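Long-range contacts in oxysterol-binding protein homolog 3 (Saccharomyces cerevisiae, PDB 4IC4), which carries lipids in a hydrophobic pocket between membranes through the cytosol, in a transport coupled to phosphoinositides, and helps to maintain the intracellular distribution of sterols: residues 28-34 / 303-309; 65-69 / 295-299. One frame throughout, in Å; residues are numbered along the deposited sequence.

Interaction 1. Residues 28-34 / 303-309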
loop_
_atom_site.group_PDB
_atom_site.type_symbol
_atom_site.label_atom_id
_atom_site.label_comp_id
_atom_site.label_asym_id
_atom_site.label_seq_id
_atom_site.Cartn_x
_atom_site.Cartn_y
_atom_site.Cartn_z
ATOM N N VAL A 28 1.713 22.426 -1.784
ATOM C CA VAL A 28 2.319 22.228 -3.093
ATOM C C VAL A 28 1.291 21.793 -4.129
ATOM O O VAL A 28 0.324 21.096 -3.816
ATOM C CB VAL A 28 3.439 21.161 -3.050
ATOM C CG1 VAL A 28 4.525 21.579 -2.075
ATOM C CG2 VAL A 28 2.861 19.813 -2.666
ATOM N N THR A 29 1.512 22.219 -5.364
ATOM C CA THR A 29 0.634 21.868 -6.469
ATOM C C THR A 29 1.051 20.481 -6.941
ATOM O O THR A 29 2.226 20.251 -7.227
ATOM C CB THR A 29 0.793 22.850 -7.644
ATOM O OG1 THR A 29 0.505 24.180 -7.195
ATOM C CG2 THR A 29 -0.152 22.488 -8.778
ATOM N N ARG A 30 0.098 19.559 -7.008
ATOM C CA ARG A 30 0.399 18.205 -7.456
ATOM C C ARG A 30 -0.231 17.957 -8.823
ATOM O O ARG A 30 -1.223 18.598 -9.192
ATOM C CB ARG A 30 -0.090 17.188 -6.420
ATOM C CG ARG A 30 0.629 17.340 -5.079
ATOM C CD ARG A 30 0.132 16.353 -4.030
ATOM N NE ARG A 30 0.740 16.625 -2.732
ATOM C CZ ARG A 30 1.997 16.334 -2.413
ATOM N NH1 ARG A 30 2.796 15.745 -3.297
ATOM N NH2 ARG A 30 2.462 16.662 -1.214
ATOM N N ARG A 31 0.346 17.031 -9.579
ATOM C CA ARG A 31 -0.150 16.752 -10.921
ATOM C C ARG A 31 -1.554 16.161 -10.979
ATOM O O ARG A 31 -2.309 16.464 -11.901
ATOM C CB ARG A 31 0.844 15.862 -11.685
ATOM C CG ARG A 31 1.161 14.518 -11.043
ATOM C CD ARG A 31 2.332 13.852 -11.754
ATOM N NE ARG A 31 2.532 12.484 -11.292
ATOM C CZ ARG A 31 3.462 11.659 -11.763
ATOM N NH1 ARG A 31 4.296 12.064 -12.712
ATOM N NH2 ARG A 31 3.535 10.417 -11.309
ATOM N N ASN A 32 -1.906 15.331 -10.000
ATOM C CA ASN A 32 -3.234 14.718 -9.945
ATOM C C ASN A 32 -3.592 14.026 -11.254
ATOM O O ASN A 32 -4.768 13.931 -11.616
ATOM C CB ASN A 32 -4.292 15.783 -9.639
ATOM C CG ASN A 32 -4.066 16.460 -8.304
ATOM O OD1 ASN A 32 -3.936 15.799 -7.277
ATOM N ND2 ASN A 32 -4.021 17.788 -8.311
ATOM N N ASP A 33 -2.578 13.534 -11.956
ATOM C CA ASP A 33 -2.800 12.887 -13.239
ATOM C C ASP A 33 -1.504 12.235 -13.702
ATOM O O ASP A 33 -0.423 12.537 -13.184
ATOM C CB ASP A 33 -3.266 13.948 -14.250
ATOM C CG ASP A 33 -3.689 13.357 -15.581
ATOM O OD1 ASP A 33 -4.352 12.303 -15.592
ATOM O OD2 ASP A 33 -3.368 13.966 -16.624
ATOM N N ILE A 34 -1.623 11.325 -14.663
ATOM C CA ILE A 34 -0.469 10.637 -15.233
ATOM C C ILE A 34 -0.721 10.408 -16.710
ATOM O O ILE A 34 -1.867 10.454 -17.171
ATOM C CB ILE A 34 -0.223 9.240 -14.611
ATOM C CG1 ILE A 34 -1.507 8.404 -14.676
ATOM C CG2 ILE A 34 0.322 9.381 -13.206
ATOM C CD1 ILE A 34 -1.271 6.919 -14.497
ATOM N N ALA A 303 -1.659 8.695 -8.608
ATOM C CA ALA A 303 -0.977 9.472 -9.632
ATOM C C ALA A 303 0.059 10.430 -9.066
ATOM O O ALA A 303 0.999 10.821 -9.761
ATOM C CB ALA A 303 -2.003 10.238 -10.462
ATOM N N ASN A 304 -0.111 10.804 -7.802
ATOM C CA ASN A 304 0.804 11.730 -7.153
ATOM C C ASN A 304 1.984 11.078 -6.448
ATOM O O ASN A 304 2.942 11.757 -6.085
ATOM C CB ASN A 304 0.033 12.604 -6.160
ATOM C CG ASN A 304 -0.851 13.616 -6.855
ATOM O OD1 ASN A 304 -0.536 14.061 -7.959
ATOM N ND2 ASN A 304 -1.947 14.001 -6.210
ATOM N N LEU A 305 1.920 9.762 -6.273
ATOM C CA LEU A 305 2.977 9.026 -5.587
ATOM C C LEU A 305 4.367 9.168 -6.197
ATOM O O LEU A 305 5.354 9.368 -5.483
ATOM C CB LEU A 305 2.616 7.536 -5.530
ATOM C CG LEU A 305 1.460 7.120 -4.616
ATOM C CD1 LEU A 305 1.054 5.695 -4.951
ATOM C CD2 LEU A 305 1.873 7.248 -3.152
ATOM N N ASN A 306 4.445 9.068 -7.520
ATOM C CA ASN A 306 5.735 9.123 -8.198
ATOM C C ASN A 306 6.151 10.496 -8.695
ATOM O O ASN A 306 7.080 10.604 -9.498
ATOM C CB ASN A 306 5.747 8.138 -9.373
ATOM C CG ASN A 306 7.142 7.632 -9.700
ATOM O OD1 ASN A 306 7.497 7.454 -10.870
ATOM N ND2 ASN A 306 7.936 7.381 -8.666
ATOM N N GLU A 307 5.489 11.545 -8.221
ATOM C CA GLU A 307 5.853 12.892 -8.647
ATOM C C GLU A 307 6.902 13.522 -7.740
ATOM O O GLU A 307 6.873 13.358 -6.517
ATOM C CB GLU A 307 4.625 13.810 -8.681
ATOM C CG GLU A 307 4.978 15.254 -9.060
ATOM C CD GLU A 307 3.781 16.188 -9.121
ATOM O OE1 GLU A 307 2.820 16.002 -8.351
ATOM O OE2 GLU A 307 3.816 17.131 -9.940
ATOM N N ILE A 308 7.841 14.235 -8.356
ATOM C CA ILE A 308 8.873 14.944 -7.619
ATOM C C ILE A 308 8.424 16.403 -7.598
ATOM O O ILE A 308 8.326 17.042 -8.647
ATOM C CB ILE A 308 10.250 14.841 -8.318
ATOM C CG1 ILE A 308 10.742 13.393 -8.291
ATOM C CG2 ILE A 308 11.257 15.753 -7.624
ATOM C CD1 ILE A 308 12.040 13.177 -9.040
ATOM N N THR A 309 8.118 16.915 -6.411
ATOM C CA THR A 309 7.692 18.302 -6.266
ATOM C C THR A 309 8.778 19.051 -5.505
ATOM O O THR A 309 9.837 18.494 -5.215
ATOM C CB THR A 309 6.383 18.422 -5.455
ATOM O OG1 THR A 309 6.630 18.043 -4.096
ATOM C CG2 THR A 309 5.292 17.533 -6.047
HETATM O O HOH W 1 2.534 19.486 -10.014
HETATM O O HOH W 2 2.500 14.698 -5.965
HETATM O O HOH W 3 5.513 14.407 -4.318
HETATM O O HOH W 4 2.506 8.197 -9.398
#
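All five direct hydrogen bonds that tie the irregular segment 28-34 to the end of helix 300-305 and the turn after it involve Arg31 or Asn304. The guanidinium of Arg31 grips the Ala303 carbonyl side-on: NE lies 2.7 Å from Ala303 O and NH2 3.0 Å from the same oxygen, which sits close to the guanidinium plane. Asn304 answers with both ends of its amide. Its OD1 takes the Asn32 N-H at 2.8 Å, in the carbonyl plane on a lone pair, while its ND2 gives a nearly straight bond of 2.9 Å to Asn32 OD1, arriving from above that carbonyl's plane. The fifth bond runs from Arg31 N to the syn side of Glu307 OE1, at 2.9 Å. Glu307 reaches it fully stretched, with CG anti to the backbone N (chi1 177°), and on the way its CB lies over one face of the Arg31 guanidinium, toward the rim.

Charge adds to this, since Arg31 NH1 forms a salt bridge with Glu331 of helix 325-331. Waters add indirect links: water 1 joins Thr29 O to Glu307 OE2, water 2 accepts from Arg30 NH1 within hydrogen-bonding distance of Asn304 O and Glu307 OE1, and water 4 accepts from both Arg31 NH2 and Asn306 N. Apolar packing is slight, Ala303 CB meeting Ile34 CG2 at 3.7 Å. In van der Waals contact, Thr309 CG2 lies obliquely beside the Arg30 guanidinium; Thr309 OG1 is turned to Glu312 and Ile311.

Away from the phosphoinositide site, an irregular N-terminal segment that turns at Arg31 and Asn32 is thus joined, mainly by bonds between side chains and backbone with one amide-to-amide bond, to helix 300-305 of the OSBP-related domain and the loop after it.

Interaction 2. Residues 65-69 / 295-299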
loop_
_atom_site.group_PDB
_atom_site.type_symbol
_atom_site.label_atom_id
_atom_site.label_comp_id
_atom_site.label_asym_id
_atom_site.label_seq_id
_atom_site.Cartn_x
_atom_site.Cartn_y
_atom_site.Cartn_z
ATOM N N SER A 65 3.609 -5.632 -17.769
ATOM C CA SER A 65 2.740 -6.259 -16.775
ATOM C C SER A 65 2.648 -5.371 -15.537
ATOM O O SER A 65 1.894 -5.663 -14.610
ATOM C CB SER A 65 3.293 -7.620 -16.352
ATOM O OG SER A 65 3.359 -8.526 -17.440
ATOM N N ASN A 66 3.423 -4.292 -15.527
ATOM C CA ASN A 66 3.448 -3.379 -14.388
ATOM C C ASN A 66 2.646 -2.097 -14.582
ATOM O O ASN A 66 2.227 -1.757 -15.692
ATOM C CB ASN A 66 4.895 -2.961 -14.089
ATOM C CG ASN A 66 5.769 -4.116 -13.659
ATOM O OD1 ASN A 66 6.969 -4.136 -13.949
ATOM N ND2 ASN A 66 5.193 -5.073 -12.952
ATOM N N GLU A 67 2.431 -1.407 -13.464
ATOM C CA GLU A 67 1.804 -0.093 -13.441
ATOM C C GLU A 67 3.006 0.751 -12.994
ATOM O O GLU A 67 3.929 0.225 -12.364
ATOM C CB GLU A 67 0.642 -0.025 -12.443
ATOM C CG GLU A 67 0.947 -0.531 -11.053
ATOM C CD GLU A 67 -0.261 -0.458 -10.138
ATOM O OE1 GLU A 67 -1.389 -0.297 -10.652
ATOM O OE2 GLU A 67 -0.083 -0.570 -8.908
ATOM N N PRO A 68 3.017 2.054 -13.310
ATOM C CA PRO A 68 4.143 2.919 -12.943
ATOM C C PRO A 68 4.405 3.348 -11.500
ATOM O O PRO A 68 4.603 4.531 -11.232
ATOM C CB PRO A 68 3.975 4.111 -13.884
ATOM C CG PRO A 68 2.497 4.227 -13.995
ATOM C CD PRO A 68 2.034 2.788 -14.127
ATOM N N ILE A 69 4.413 2.389 -10.582
ATOM C CA ILE A 69 4.743 2.660 -9.178
ATOM C C ILE A 69 5.382 1.399 -8.602
ATOM O O ILE A 69 5.253 0.313 -9.175
ATOM C CB ILE A 69 3.509 3.030 -8.287
ATOM C CG1 ILE A 69 2.486 1.895 -8.283
ATOM C CG2 ILE A 69 2.909 4.356 -8.734
ATOM C CD1 ILE A 69 1.427 2.067 -7.207
ATOM N N LYS A 295 -5.660 5.008 -17.722
ATOM C CA LYS A 295 -4.586 5.328 -16.793
ATOM C C LYS A 295 -4.483 4.384 -15.594
ATOM O O LYS A 295 -4.353 4.831 -14.450
ATOM C CB LYS A 295 -4.743 6.772 -16.312
ATOM C CG LYS A 295 -4.761 7.795 -17.439
ATOM C CD LYS A 295 -5.010 9.202 -16.915
ATOM C CE LYS A 295 -5.189 10.189 -18.059
ATOM N NZ LYS A 295 -6.314 9.792 -18.942
ATOM N N TYR A 296 -4.557 3.083 -15.862
ATOM C CA TYR A 296 -4.423 2.057 -14.828
ATOM C C TYR A 296 -5.466 2.100 -13.713
ATOM O O TYR A 296 -5.323 1.398 -12.714
ATOM C CB TYR A 296 -3.033 2.156 -14.188
ATOM C CG TYR A 296 -1.883 2.104 -15.168
ATOM C CD1 TYR A 296 -1.437 0.886 -15.680
ATOM C CD2 TYR A 296 -1.249 3.271 -15.588
ATOM C CE1 TYR A 296 -0.386 0.828 -16.587
ATOM C CE2 TYR A 296 -0.193 3.226 -16.504
ATOM C CZ TYR A 296 0.229 1.999 -16.994
ATOM O OH TYR A 296 1.270 1.934 -17.890
ATOM N N GLY A 297 -6.507 2.910 -13.873
ATOM C CA GLY A 297 -7.522 2.999 -12.835
ATOM C C GLY A 297 -7.013 3.704 -11.588
ATOM O O GLY A 297 -7.589 3.575 -10.510
ATOM N N PHE A 298 -5.932 4.460 -11.750
ATOM C CA PHE A 298 -5.302 5.204 -10.654
ATOM C C PHE A 298 -6.205 6.234 -9.983
ATOM O O PHE A 298 -7.055 6.848 -10.632
ATOM C CB PHE A 298 -4.094 5.991 -11.176
ATOM C CG PHE A 298 -2.791 5.238 -11.168
ATOM C CD1 PHE A 298 -2.743 3.847 -11.110
ATOM C CD2 PHE A 298 -1.596 5.946 -11.276
ATOM C CE1 PHE A 298 -1.518 3.177 -11.164
ATOM C CE2 PHE A 298 -0.376 5.288 -11.331
ATOM C CZ PHE A 298 -0.336 3.904 -11.275
ATOM N N THR A 299 -6.002 6.432 -8.683
ATOM C CA THR A 299 -6.722 7.479 -7.967
ATOM C C THR A 299 -5.806 8.691 -8.132
ATOM O O THR A 299 -4.670 8.560 -8.606
ATOM C CB THR A 299 -6.858 7.212 -6.443
ATOM O OG1 THR A 299 -5.583 7.372 -5.802
ATOM C CG2 THR A 299 -7.390 5.813 -6.183
#
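Tyr296 lays one face of its ring against Glu67 and Pro68, where the chain of 65-69 leaves strand 66-67 and bends through an inverse gamma turn centred on Pro68. Facing it is a type I' beta turn, Lys295 to Phe298, in the loop that leads to helix 300-305. The turn is closed by a 3.1 Å bond from Phe298 N to Lys295 O, and the gamma turn by one from Ile69 N to Glu67 O. No hydrogen bond crosses the contact; two aromatic rings of the beta turn do the touching.

Tyr296 comes first. Pro68 CD stands 3.5 Å from the centroid of the tyrosine ring and 22° off its normal, a CH-pi contact displaced toward the rim, with Tyr296 CE2 just 3.3 Å from Pro68 CD. Glu67 CA makes a second, longer CH-pi contact over the same face. The ring is brought there by CG of Tyr296 lying anti to its carbonyl carbon, beside the backbone N (chi1 -54°). Gly297, at positive phi, carries the chain round to Phe298.

Phe298 uses the far end of its ring. Its CZ touches both CD and CG of Pro68, so the pyrrolidine packs against both aromatic residues, and Ile69 CG2 lies alongside at 4.1 Å from that same Phe298 CZ. Thr299 then takes the N-cap position of helix 300-305.

Neighbouring Asn66 bonds to Lys118 O and Lys342 NZ, which places this packing next to the phosphoinositide-binding Lys118. Glu67 is held in turn by a salt bridge to Arg114, and its OE1 lies at the Phe298 ring edge, in plane, 3.5 Å from CE1.

Overall arrangement
Interactions 1 and 2 lie about 14 Å apart, centre to centre, and touch directly: Ile34 CD1 packs on Phe298 CD2 at 3.4 Å and also reaches Tyr296, while Asp33 and Lys295 meet beside them. Along the chain the order is 28-34, 65-69, 295-299, 303-309, so interaction 2 falls within the span bracketed by interaction 1. Helix 300-305 links their second segments, and helix 325-331 borders both, through Glu331 and Arg328 in one and Tyr330 and Glu331 in the other. Together they join the N-terminal part of the chain to the region following the antiparallel barrel strands, with interaction 2 the one nearer the phosphoinositide site.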